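Local coordinates for protein amidohydrolase (Brucella melitensis biovar Abortus, PDB 4F0L) that probably acts as a metal-dependent amidohydrolase, perhaps a deaminase, with a ferric ion bound in its barrel, at residues F395-V400 / V423-V428; I14-A19 / S55-G60; V213-L218 / V238-A243; W274-A279 / A293-G298. All blocks are in the same frame, centred on the assembly; numbering follows the deposited sequence.

Two pairs of neighbouring contacts lie in different parts of an amidohydrolase fold. Interaction 2 comes first along the chain, then interactions 3 and 4, and interaction 1 last. Interactions 1 and 2, with centres 8 Å apart, meet where strand 56-66 of interaction 2 lies beside the antiparallel strand 395-399 of interaction 1, so early and late parts of the chain join in one small beta region. Interactions 3 and 4, centres 10 Å apart, meet where strand 238-242 of interaction 3 lies beside the parallel strand 274-276 of interaction 4, close to the iron. Interactions 1 and 3 have centres 32 Å apart. Strand 56-66 connects the pairs, running from the beta region to His-65, an iron ligand.

Interaction 1: F395-V400 / V423-V428; sequences FVSLDV and VCDVWV
Phe-395 and Trp-427 make the dense end of this contact. Phe-395 carries CG in the crowded position between its backbone N and carbonyl carbon (chi1 46°), which swings the ring back over the partner strand until CE1 lies above one face of the indole, 3.4 Å from CD2 of Trp-427. The rings cross obliquely, planes at 41°. Backbone bonds back the rings up: Trp-427 N reaches Phe-395 O at 2.9 Å, almost straight (173°), and Phe-395 N returns a longer bond to Trp-427 O. Val-396 and Val-426 are the next, non-hydrogen-bonded pair, with their side chains on the other face of the sheet. A classic beta bulge then interrupts this antiparallel pairing, because Cys-424 and Asp-425 both face Ser-397. Three bonds tie it to that residue: Ser-397 N to Asp-425 O at 2.8 Å, Cys-424 N to Ser-397 O at 2.7 Å, and Asp-425 N to Ser-397 OG at 3.0 Å. Gln-54 also bonds the hydroxyl, while the carboxylate of Asp-425 is held by a salt bridge to Lys-432 and hydrogen bonds from Gly-436 N and Gln-54. Beyond the bulge the packing loosens. Leu-398 and Val-423 diverge, CD2 of Leu-398 staying 4.4 Å from CG2 of Val-423, and both lean on helix 408-417. At the partly exposed end, Asp-399 brushes Cys-424, its OD1 engaged by Glu-401 N.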
loop_
_atom_site.group_PDB
_atom_site.type_symbol
_atom_site.label_atom_id
_atom_site.label_comp_id
_atom_site.label_asym_id
_atom_site.label_seq_id
_atom_site.Cartn_x
_atom_site.Cartn_y
_atom_site.Cartn_z
ATOM N N PHE B 395 13.539 19.736 2.190
ATOM C CA PHE B 395 12.183 19.664 2.670
ATOM C C PHE B 395 11.229 19.475 1.508
ATOM O O PHE B 395 11.661 19.457 0.331
ATOM C CB PHE B 395 11.825 20.880 3.551
ATOM C CG PHE B 395 12.251 22.192 2.983
ATOM C CD1 PHE B 395 11.538 22.777 1.964
ATOM C CD2 PHE B 395 13.406 22.825 3.444
ATOM C CE1 PHE B 395 11.936 23.991 1.431
ATOM C CE2 PHE B 395 13.788 24.032 2.916
ATOM C CZ PHE B 395 13.063 24.614 1.908
ATOM N N VAL B 396 9.955 19.259 1.859
ATOM C CA VAL B 396 8.922 18.765 0.949
ATOM C C VAL B 396 7.609 19.559 1.162
ATOM O O VAL B 396 7.219 19.814 2.313
ATOM C CB VAL B 396 8.648 17.253 1.221
ATOM C CG1 VAL B 396 7.534 16.679 0.339
ATOM C CG2 VAL B 396 9.930 16.407 1.070
ATOM N N SER B 397 6.939 19.985 0.066
ATOM C CA SER B 397 5.591 20.529 0.208
ATOM C C SER B 397 4.573 19.490 -0.262
ATOM O O SER B 397 4.847 18.698 -1.166
ATOM C CB SER B 397 5.413 21.838 -0.517
ATOM O OG SER B 397 5.396 21.656 -1.926
ATOM N N LEU B 398 3.420 19.476 0.401
ATOM C CA LEU B 398 2.405 18.514 0.118
ATOM C C LEU B 398 1.252 19.172 -0.626
ATOM O O LEU B 398 0.836 20.275 -0.269
ATOM C CB LEU B 398 1.907 17.861 1.413
ATOM C CG LEU B 398 2.953 17.039 2.180
ATOM C CD1 LEU B 398 2.394 16.628 3.527
ATOM C CD2 LEU B 398 3.430 15.785 1.420
ATOM N N ASP B 399 0.712 18.469 -1.624
ATOM C CA ASP B 399 -0.502 18.910 -2.311
ATOM C C ASP B 399 -1.678 18.583 -1.395
ATOM O O ASP B 399 -1.975 17.405 -1.157
ATOM C CB ASP B 399 -0.628 18.194 -3.660
ATOM C CG ASP B 399 -1.892 18.578 -4.430
ATOM O OD1 ASP B 399 -2.910 18.914 -3.841
ATOM O OD2 ASP B 399 -1.845 18.585 -5.656
ATOM N N VAL B 400 -2.337 19.629 -0.893
ATOM C CA VAL B 400 -3.484 19.500 0.012
ATOM C C VAL B 400 -4.779 20.010 -0.629
ATOM O O VAL B 400 -5.716 20.421 0.060
ATOM C CB VAL B 400 -3.232 20.227 1.354
ATOM C CG1 VAL B 400 -2.150 19.496 2.140
ATOM C CG2 VAL B 400 -2.935 21.708 1.129
ATOM N N VAL B 423 2.999 14.337 -2.617
ATOM C CA VAL B 423 4.195 15.226 -2.713
ATOM C C VAL B 423 4.052 16.240 -3.865
ATOM O O VAL B 423 3.670 15.879 -4.987
ATOM C CB VAL B 423 5.467 14.380 -2.883
ATOM C CG1 VAL B 423 6.683 15.241 -3.263
ATOM C CG2 VAL B 423 5.726 13.572 -1.627
ATOM N N CYS B 424 4.287 17.508 -3.561
ATOM C CA CYS B 424 4.238 18.572 -4.561
ATOM C C CYS B 424 5.672 18.992 -4.972
ATOM O O CYS B 424 6.212 18.495 -5.951
ATOM C CB CYS B 424 3.411 19.745 -4.053
ATOM S SG CYS B 424 2.973 20.906 -5.368
ATOM N N ASP B 425 6.309 19.853 -4.174
ATOM C CA ASP B 425 7.692 20.265 -4.425
ATOM C C ASP B 425 8.660 19.607 -3.460
ATOM O O ASP B 425 8.310 19.277 -2.324
ATOM C CB ASP B 425 7.812 21.791 -4.340
ATOM C CG ASP B 425 6.989 22.503 -5.403
ATOM O OD1 ASP B 425 6.463 21.858 -6.326
ATOM O OD2 ASP B 425 6.862 23.753 -5.334
ATOM N N VAL B 426 9.899 19.446 -3.900
ATOM C CA VAL B 426 10.914 18.865 -3.067
ATOM C C VAL B 426 12.220 19.610 -3.313
ATOM O O VAL B 426 12.617 19.786 -4.461
ATOM C CB VAL B 426 11.119 17.367 -3.392
ATOM C CG1 VAL B 426 12.208 16.790 -2.499
ATOM C CG2 VAL B 426 9.793 16.562 -3.305
ATOM N N TRP B 427 12.849 20.063 -2.229
ATOM C CA TRP B 427 14.129 20.733 -2.266
ATOM C C TRP B 427 15.180 19.911 -1.600
ATOM O O TRP B 427 14.958 19.353 -0.511
ATOM C CB TRP B 427 14.059 22.005 -1.504
ATOM C CG TRP B 427 13.122 23.082 -2.025
ATOM C CD1 TRP B 427 13.447 24.217 -2.729
ATOM C CD2 TRP B 427 11.672 23.144 -1.854
ATOM N NE1 TRP B 427 12.335 24.975 -2.997
ATOM C CE2 TRP B 427 11.236 24.379 -2.489
ATOM C CE3 TRP B 427 10.723 22.313 -1.267
ATOM C CZ2 TRP B 427 9.896 24.747 -2.531
ATOM C CZ3 TRP B 427 9.399 22.728 -1.252
ATOM C CH2 TRP B 427 8.991 23.908 -1.888
ATOM N N VAL B 428 16.365 19.877 -2.211
ATOM C CA VAL B 428 17.567 19.306 -1.592
ATOM C C VAL B 428 18.709 20.335 -1.703
ATOM O O VAL B 428 19.017 20.825 -2.796
ATOM C CB VAL B 428 17.958 17.965 -2.253
ATOM C CG1 VAL B 428 19.309 17.480 -1.728
ATOM C CG2 VAL B 428 16.859 16.904 -2.006
#

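Interaction 2: I14-A19 / S55-G60; sequences IHARQA and SVVVAG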
loop_
_atom_site.group_PDB
_atom_site.type_symbol
_atom_site.label_atom_id
_atom_site.label_comp_id
_atom_site.label_asym_id
_atom_site.label_seq_id
_atom_site.Cartn_x
_atom_site.Cartn_y
_atom_site.Cartn_z
ATOM N N ILE B 14 10.997 30.609 1.519
ATOM C CA ILE B 14 9.761 29.872 1.327
ATOM C C ILE B 14 8.831 30.283 2.471
ATOM O O ILE B 14 9.218 30.261 3.632
ATOM C CB ILE B 14 9.972 28.329 1.400
ATOM C CG1 ILE B 14 11.010 27.792 0.370
ATOM C CG2 ILE B 14 8.654 27.582 1.282
ATOM C CD1 ILE B 14 10.772 28.183 -1.067
ATOM N N HIS B 15 7.590 30.609 2.160
ATOM C CA HIS B 15 6.585 30.863 3.206
ATOM C C HIS B 15 5.565 29.744 3.192
ATOM O O HIS B 15 4.950 29.471 2.166
ATOM C CB HIS B 15 5.908 32.234 3.028
ATOM C CG HIS B 15 4.898 32.570 4.124
ATOM N ND1 HIS B 15 3.643 32.088 4.116
ATOM C CD2 HIS B 15 5.016 33.345 5.286
ATOM C CE1 HIS B 15 2.985 32.531 5.203
ATOM N NE2 HIS B 15 3.834 33.296 5.924
ATOM N N ALA B 16 5.406 29.083 4.332
ATOM C CA ALA B 16 4.509 27.945 4.473
ATOM C C ALA B 16 3.349 28.312 5.357
ATOM O O ALA B 16 3.555 28.772 6.496
ATOM C CB ALA B 16 5.264 26.790 5.106
ATOM N N ARG B 17 2.136 28.034 4.903
ATOM C CA ARG B 17 0.971 28.242 5.768
ATOM C C ARG B 17 1.037 27.363 7.003
ATOM O O ARG B 17 0.661 27.785 8.056
ATOM C CB ARG B 17 -0.337 27.927 5.043
ATOM C CG ARG B 17 -0.908 29.051 4.238
ATOM C CD ARG B 17 -2.387 28.819 3.934
ATOM N NE ARG B 17 -2.876 29.912 3.101
ATOM C CZ ARG B 17 -2.606 30.069 1.801
ATOM N NH1 ARG B 17 -1.847 29.177 1.139
ATOM N NH2 ARG B 17 -3.110 31.132 1.158
ATOM N N GLN B 18 1.505 26.124 6.845
ATOM C CA GLN B 18 1.822 25.252 7.984
ATOM C C GLN B 18 3.131 24.545 7.704
ATOM O O GLN B 18 3.387 24.139 6.584
ATOM C CB GLN B 18 0.746 24.181 8.196
ATOM C CG GLN B 18 -0.676 24.674 8.406
ATOM C CD GLN B 18 -1.662 23.538 8.536
ATOM O OE1 GLN B 18 -1.757 22.902 9.585
ATOM N NE2 GLN B 18 -2.413 23.273 7.463
ATOM N N ALA B 19 3.929 24.363 8.737
ATOM C CA ALA B 19 5.171 23.631 8.618
ATOM C C ALA B 19 5.381 22.843 9.881
ATOM O O ALA B 19 5.081 23.312 10.975
ATOM C CB ALA B 19 6.330 24.563 8.367
ATOM N N SER B 55 1.635 25.687 0.906
ATOM C CA SER B 55 0.584 25.401 1.871
ATOM C C SER B 55 1.079 24.621 3.062
ATOM O O SER B 55 0.823 25.030 4.184
ATOM C CB SER B 55 -0.575 24.641 1.203
ATOM O OG SER B 55 -1.098 25.448 0.155
ATOM N N VAL B 56 1.764 23.495 2.823
ATOM C CA VAL B 56 2.164 22.597 3.888
ATOM C C VAL B 56 3.563 22.069 3.607
ATOM O O VAL B 56 3.790 21.476 2.571
ATOM C CB VAL B 56 1.215 21.415 4.040
ATOM C CG1 VAL B 56 1.749 20.436 5.091
ATOM C CG2 VAL B 56 -0.193 21.895 4.408
ATOM N N VAL B 57 4.495 22.320 4.529
ATOM C CA VAL B 57 5.925 21.972 4.369
ATOM C C VAL B 57 6.355 21.067 5.526
ATOM O O VAL B 57 5.999 21.305 6.688
ATOM C CB VAL B 57 6.829 23.216 4.300
ATOM C CG1 VAL B 57 8.309 22.821 4.373
ATOM C CG2 VAL B 57 6.535 23.990 3.013
ATOM N N VAL B 58 7.021 19.983 5.165
ATOM C CA VAL B 58 7.541 18.993 6.090
ATOM C C VAL B 58 8.986 18.701 5.747
ATOM O O VAL B 58 9.457 19.024 4.658
ATOM C CB VAL B 58 6.730 17.667 6.068
ATOM C CG1 VAL B 58 5.269 17.917 6.491
ATOM C CG2 VAL B 58 6.777 16.976 4.720
ATOM N N ALA B 59 9.690 18.077 6.684
ATOM C CA ALA B 59 11.088 17.713 6.488
ATOM C C ALA B 59 11.224 16.676 5.378
ATOM O O ALA B 59 10.315 15.896 5.154
ATOM C CB ALA B 59 11.656 17.136 7.784
ATOM N N GLY B 60 12.378 16.696 4.710
ATOM C CA GLY B 60 12.770 15.659 3.807
ATOM C C GLY B 60 13.046 14.368 4.549
ATOM O O GLY B 60 13.571 14.371 5.652
HETATM O O HOH W 1 -1.986 24.689 5.205
#
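A short parallel pairing at a corner of the chain joins the segments 14-19 and 55-60, in the small beta region beside the barrel. Strand 12-16 belongs to one sheet and strand 56-66 to another, and the corner at Arg-17 and Gln-18 brings the chain from the first alongside the second. Gln-18 carries both hydrogen bonds of the pairing. Its N donates to Ser-55 O at 3.0 Å, and its O accepts from Val-57 N at 3.0 Å with a fairly straight approach (159°); both donors lie in the plane of the carbonyl they reach. CA-H...O contacts accompany these bonds, from Val-56 CA to Gln-18 O and, at 3.1 Å, from Ala-19 CA to Val-57 O. On one face of this pairing Val-57 turns CG2 beside its backbone N and rests it against Ala-16 CB at 3.7 Å. On the other, Gln-18 and Val-56 lie side by side, with the amide NE2 near CG2 of Val-56. Around this core, Phe-395 and Ile-31 pack against Val-57, and Trp-25 touches both Gln-18 and Val-56. The amide of Gln-18 is anchored from outside by the carbonyl of Ala-406. Its chain leaves the backbone with CG anti to the carbonyl carbon (chi1 -57°) and stays extended, which carries NE2 to a bridging water: that water accepts from Gln-18 NE2 at 2.7 Å and donates to Ser-55 O at 3.0 Å.

Interaction 3: V213-L218 / V238-A243; sequences VAPHSL and VHIHVA. With FE (Fe (III) ion), chain E.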
loop_
_atom_site.group_PDB
_atom_site.type_symbol
_atom_site.label_atom_id
_atom_site.label_comp_id
_atom_site.label_asym_id
_atom_site.label_seq_id
_atom_site.Cartn_x
_atom_site.Cartn_y
_atom_site.Cartn_z
ATOM N N VAL B 213 30.454 2.593 6.269
ATOM C CA VAL B 213 30.748 1.207 5.868
ATOM C C VAL B 213 29.577 0.288 6.202
ATOM O O VAL B 213 28.783 0.583 7.103
ATOM C CB VAL B 213 32.028 0.660 6.540
ATOM C CG1 VAL B 213 33.235 1.583 6.265
ATOM C CG2 VAL B 213 31.795 0.476 8.028
ATOM N N ALA B 214 29.448 -0.793 5.431
ATOM C CA ALA B 214 28.311 -1.695 5.542
ATOM C C ALA B 214 28.811 -3.146 5.525
ATOM O O ALA B 214 28.791 -3.788 4.489
ATOM C CB ALA B 214 27.304 -1.462 4.415
ATOM N N PRO B 215 29.246 -3.667 6.689
ATOM C CA PRO B 215 29.375 -5.115 6.756
ATOM C C PRO B 215 28.057 -5.767 6.378
ATOM O O PRO B 215 26.999 -5.398 6.903
ATOM C CB PRO B 215 29.726 -5.381 8.226
ATOM C CG PRO B 215 29.420 -4.116 8.962
ATOM C CD PRO B 215 29.559 -3.007 7.965
ATOM N N HIS B 216 28.082 -6.695 5.439
ATOM C CA HIS B 216 26.808 -7.158 4.865
ATOM C C HIS B 216 25.855 -7.737 5.883
ATOM O O HIS B 216 24.694 -7.333 5.976
ATOM C CB HIS B 216 27.051 -8.182 3.785
ATOM C CG HIS B 216 25.796 -8.662 3.141
ATOM N ND1 HIS B 216 25.147 -9.780 3.553
ATOM C CD2 HIS B 216 25.039 -8.114 2.118
ATOM C CE1 HIS B 216 24.030 -9.944 2.807
ATOM N NE2 HIS B 216 23.962 -8.926 1.933
ATOM N N SER B 217 26.362 -8.677 6.658
ATOM C CA SER B 217 25.563 -9.438 7.631
ATOM C C SER B 217 26.515 -10.283 8.433
ATOM O O SER B 217 27.704 -10.417 8.069
ATOM C CB SER B 217 24.586 -10.371 6.921
ATOM O OG SER B 217 25.314 -11.357 6.221
ATOM N N LEU B 218 26.004 -10.904 9.484
ATOM C CA LEU B 218 26.856 -11.736 10.311
ATOM C C LEU B 218 27.330 -12.993 9.583
ATOM O O LEU B 218 28.387 -13.522 9.895
ATOM C CB LEU B 218 26.167 -12.088 11.628
ATOM C CG LEU B 218 25.884 -10.874 12.537
ATOM C CD1 LEU B 218 25.077 -11.310 13.755
ATOM C CD2 LEU B 218 27.162 -10.139 12.933
ATOM N N VAL B 238 27.951 2.935 10.564
ATOM C CA VAL B 238 28.079 1.510 10.279
ATOM C C VAL B 238 26.656 0.915 10.115
ATOM O O VAL B 238 25.825 1.043 11.009
ATOM C CB VAL B 238 28.784 0.790 11.432
ATOM C CG1 VAL B 238 28.899 -0.728 11.169
ATOM C CG2 VAL B 238 30.141 1.433 11.710
ATOM N N HIS B 239 26.389 0.304 8.971
ATOM C CA HIS B 239 25.124 -0.392 8.710
ATOM C C HIS B 239 25.374 -1.858 8.492
ATOM O O HIS B 239 26.412 -2.239 7.929
ATOM C CB HIS B 239 24.448 0.180 7.485
ATOM C CG HIS B 239 23.859 1.535 7.693
ATOM N ND1 HIS B 239 22.661 1.895 7.150
ATOM C CD2 HIS B 239 24.342 2.654 8.355
ATOM C CE1 HIS B 239 22.375 3.137 7.504
ATOM N NE2 HIS B 239 23.396 3.616 8.238
ATOM N N ILE B 240 24.432 -2.684 8.926
ATOM C CA ILE B 240 24.536 -4.142 8.786
ATOM C C ILE B 240 23.152 -4.751 8.738
ATOM O O ILE B 240 22.302 -4.351 9.508
ATOM C CB ILE B 240 25.354 -4.738 9.967
ATOM C CG1 ILE B 240 25.497 -6.253 9.856
ATOM C CG2 ILE B 240 24.732 -4.384 11.316
ATOM C CD1 ILE B 240 26.676 -6.826 10.617
ATOM N N HIS B 241 22.928 -5.739 7.861
ATOM C CA HIS B 241 21.684 -6.523 7.897
ATOM C C HIS B 241 21.744 -7.423 9.100
ATOM O O HIS B 241 22.707 -8.154 9.263
ATOM C CB HIS B 241 21.509 -7.475 6.686
ATOM C CG HIS B 241 21.249 -6.805 5.351
ATOM N ND1 HIS B 241 22.017 -7.046 4.255
ATOM C CD2 HIS B 241 20.210 -5.965 4.923
ATOM C CE1 HIS B 241 21.524 -6.340 3.194
ATOM N NE2 HIS B 241 20.425 -5.681 3.611
ATOM N N VAL B 242 20.714 -7.435 9.936
ATOM C CA VAL B 242 20.685 -8.406 11.015
ATOM C C VAL B 242 19.264 -8.922 11.371
ATOM O O VAL B 242 18.283 -8.164 11.423
ATOM C CB VAL B 242 21.457 -7.852 12.252
ATOM C CG1 VAL B 242 20.799 -6.603 12.803
ATOM C CG2 VAL B 242 21.545 -8.913 13.312
ATOM N N ALA B 243 19.154 -10.237 11.598
ATOM C CA ALA B 243 17.920 -10.833 12.109
ATOM C C ALA B 243 16.681 -10.646 11.197
ATOM O O ALA B 243 15.543 -10.584 11.671
ATOM C CB ALA B 243 17.649 -10.317 13.508
HETATM FE FE FE E . 18.804 -4.856 2.113
HETATM O O HOH W 2 23.421 -10.610 10.205
HETATM O O HOH W 3 17.292 -6.109 3.050
HETATM O O HOH W 4 18.632 -6.774 0.901
#
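An iron ligand here presents its edge to the face of a second histidine. The ring of His-241 meets that of His-216 edge to face, planes at 73°, with ND1 of His-241 lying 3.6 Å above the His-216 ring, toward its rim. His-216 gets there with CG anti to its backbone N (chi1 -179°), and a bond of 3.1 Å between its ND1 and Ser-217 OG limits the ring's rotation. Strand 210-215 and its continuation through His-216 to Leu-218 run beside strand 238-242, neighbours in the barrel: His-239 N reaches Val-213 O at 3.0 Å in the carbonyl plane, whereas His-241 N reaches His-216 O at 3.0 Å from above it. Between these two bonds lies Pro-215, which has no N-H to give; its O takes a CA-H contact from Ile-240. Further on, one water accepts from Leu-218 N and donates to His-241 O. Val-213 lies beside Val-238, while Leu-218 CD2 crosses Ile-240 CD1 at about a right angle on the apolar side. At the ring's far end NE2 of His-241 binds the iron at 2.4 Å, alongside His-65, His-67, Asp-329 and two waters. Coordination through NE2 probably leaves the proton on ND1 and makes the ring electron-poor, which is consistent with its edge being drawn to the pi face of His-216.

Interaction 4: W274-A279 / A293-G298; sequences WCLIHA and AGAIAG
Gly-298 O is gripped twice from the opposite backbone. His-278 N donates to it at 2.8 Å along a nearly straight line (171°), and a weaker CA-H contact puts Ile-277 CA 3.5 Å from Gly-298 O. The amide arrives from above the carbonyl plane, where the chain turns a corner at Ile-277. Gly-298 N likewise approaches Leu-276 O from above the plane. Earlier in the pairing the bonds are more regular: Leu-276 N meets Ile-296 O at 2.9 Å nearly along the C=O axis, and Ile-296 N donates to Trp-274 O in the carbonyl plane. These strands and the helix 284-293 between them form a beta-alpha-beta unit of the barrel, the helix finishing in a Schellman motif at Gly-294. Where Gly-298 has no side chain, two others close in on its CA: SG of Cys-275, anti to its backbone N, stands 3.7 Å away, and CD1 of Ile-277 reaches 4.0 Å. Leu-276 lies on the other face, its CG 4.3 Å from Ala-295 CB, with Met-290 of the helix covering both. Ile-277 also lays CG2 over one face of the His-278 ring. The side chain of His-278 sets off away from strand 296-299; its ring comes near Asp-329 and the iron, and its ND1 bonds Glu-304 OE2. A carboxylate on ND1 would probably fix the ring's proton there and make NE2, on the iron side, a better base.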
loop_
_atom_site.group_PDB
_atom_site.type_symbol
_atom_site.label_atom_id
_atom_site.label_comp_id
_atom_site.label_asym_id
_atom_site.label_seq_id
_atom_site.Cartn_x
_atom_site.Cartn_y
_atom_site.Cartn_z
ATOM N N TRP B 274 25.492 3.105 14.667
ATOM C CA TRP B 274 25.068 1.882 14.018
ATOM C C TRP B 274 23.632 1.960 13.609
ATOM O O TRP B 274 22.807 2.523 14.348
ATOM C CB TRP B 274 25.247 0.685 14.937
ATOM C CG TRP B 274 26.693 0.314 15.198
ATOM C CD1 TRP B 274 27.677 1.044 15.888
ATOM C CD2 TRP B 274 27.369 -0.905 14.773
ATOM N NE1 TRP B 274 28.871 0.365 15.901
ATOM C CE2 TRP B 274 28.757 -0.808 15.269
ATOM C CE3 TRP B 274 26.982 -2.032 14.063
ATOM C CZ2 TRP B 274 29.695 -1.805 15.029
ATOM C CZ3 TRP B 274 27.941 -3.034 13.821
ATOM C CH2 TRP B 274 29.258 -2.927 14.308
ATOM N N CYS B 275 23.352 1.396 12.425
ATOM C CA CYS B 275 21.999 1.180 11.949
ATOM C C CYS B 275 21.836 -0.316 11.610
ATOM O O CYS B 275 22.569 -0.864 10.773
ATOM C CB CYS B 275 21.684 2.032 10.726
ATOM S SG CYS B 275 19.977 1.825 10.139
ATOM N N LEU B 276 20.928 -0.977 12.319
ATOM C CA LEU B 276 20.761 -2.416 12.133
ATOM C C LEU B 276 19.574 -2.552 11.250
ATOM O O LEU B 276 18.469 -2.180 11.630
ATOM C CB LEU B 276 20.525 -3.137 13.462
ATOM C CG LEU B 276 21.506 -2.888 14.601
ATOM C CD1 LEU B 276 21.270 -3.887 15.751
ATOM C CD2 LEU B 276 22.943 -2.892 14.108
ATOM N N ILE B 277 19.808 -3.063 10.055
ATOM C CA ILE B 277 18.774 -3.160 9.025
ATOM C C ILE B 277 17.859 -4.376 9.300
ATOM O O ILE B 277 18.328 -5.490 9.573
ATOM C CB ILE B 277 19.388 -3.250 7.609
ATOM C CG1 ILE B 277 20.431 -2.140 7.412
ATOM C CG2 ILE B 277 18.292 -3.131 6.533
ATOM C CD1 ILE B 277 19.839 -0.732 7.484
ATOM N N HIS B 278 16.551 -4.133 9.224
ATOM C CA HIS B 278 15.508 -5.116 9.578
ATOM C C HIS B 278 15.352 -5.329 11.058
ATOM O O HIS B 278 14.352 -4.853 11.656
ATOM C CB HIS B 278 15.650 -6.443 8.804
ATOM C CG HIS B 278 15.788 -6.249 7.318
ATOM N ND1 HIS B 278 14.857 -5.607 6.590
ATOM C CD2 HIS B 278 16.817 -6.599 6.436
ATOM C CE1 HIS B 278 15.250 -5.557 5.302
ATOM N NE2 HIS B 278 16.467 -6.149 5.211
ATOM N N ALA B 279 16.304 -6.039 11.680
ATOM C CA ALA B 279 16.214 -6.363 13.099
ATOM C C ALA B 279 14.815 -6.917 13.378
ATOM O O ALA B 279 14.218 -6.606 14.402
ATOM C CB ALA B 279 16.460 -5.131 13.957
ATOM N N ALA B 293 21.207 0.935 23.708
ATOM C CA ALA B 293 22.496 1.198 23.056
ATOM C C ALA B 293 22.425 2.384 22.095
ATOM O O ALA B 293 23.452 2.989 21.806
ATOM C CB ALA B 293 22.971 -0.020 22.312
ATOM N N GLY B 294 21.229 2.709 21.602
ATOM C CA GLY B 294 21.036 3.855 20.711
ATOM C C GLY B 294 21.111 3.538 19.226
ATOM O O GLY B 294 21.061 4.452 18.397
ATOM N N ALA B 295 21.244 2.251 18.879
ATOM C CA ALA B 295 21.309 1.810 17.484
ATOM C C ALA B 295 20.002 2.145 16.801
ATOM O O ALA B 295 18.954 2.024 17.396
ATOM C CB ALA B 295 21.548 0.310 17.410
ATOM N N ILE B 296 20.071 2.601 15.555
ATOM C CA ILE B 296 18.862 2.941 14.808
ATOM C C ILE B 296 18.348 1.708 14.088
ATOM O O ILE B 296 19.142 1.006 13.439
ATOM C CB ILE B 296 19.137 3.990 13.734
ATOM C CG1 ILE B 296 19.723 5.259 14.367
ATOM C CG2 ILE B 296 17.856 4.249 12.924
ATOM C CD1 ILE B 296 18.856 5.868 15.448
ATOM N N ALA B 297 17.041 1.441 14.198
ATOM C CA ALA B 297 16.407 0.348 13.463
ATOM C C ALA B 297 16.171 0.770 12.023
ATOM O O ALA B 297 15.425 1.727 11.784
ATOM C CB ALA B 297 15.074 -0.062 14.132
ATOM N N GLY B 298 16.808 0.098 11.070
ATOM C CA GLY B 298 16.638 0.408 9.652
ATOM C C GLY B 298 15.508 -0.433 9.104
ATOM O O GLY B 298 15.738 -1.534 8.596
#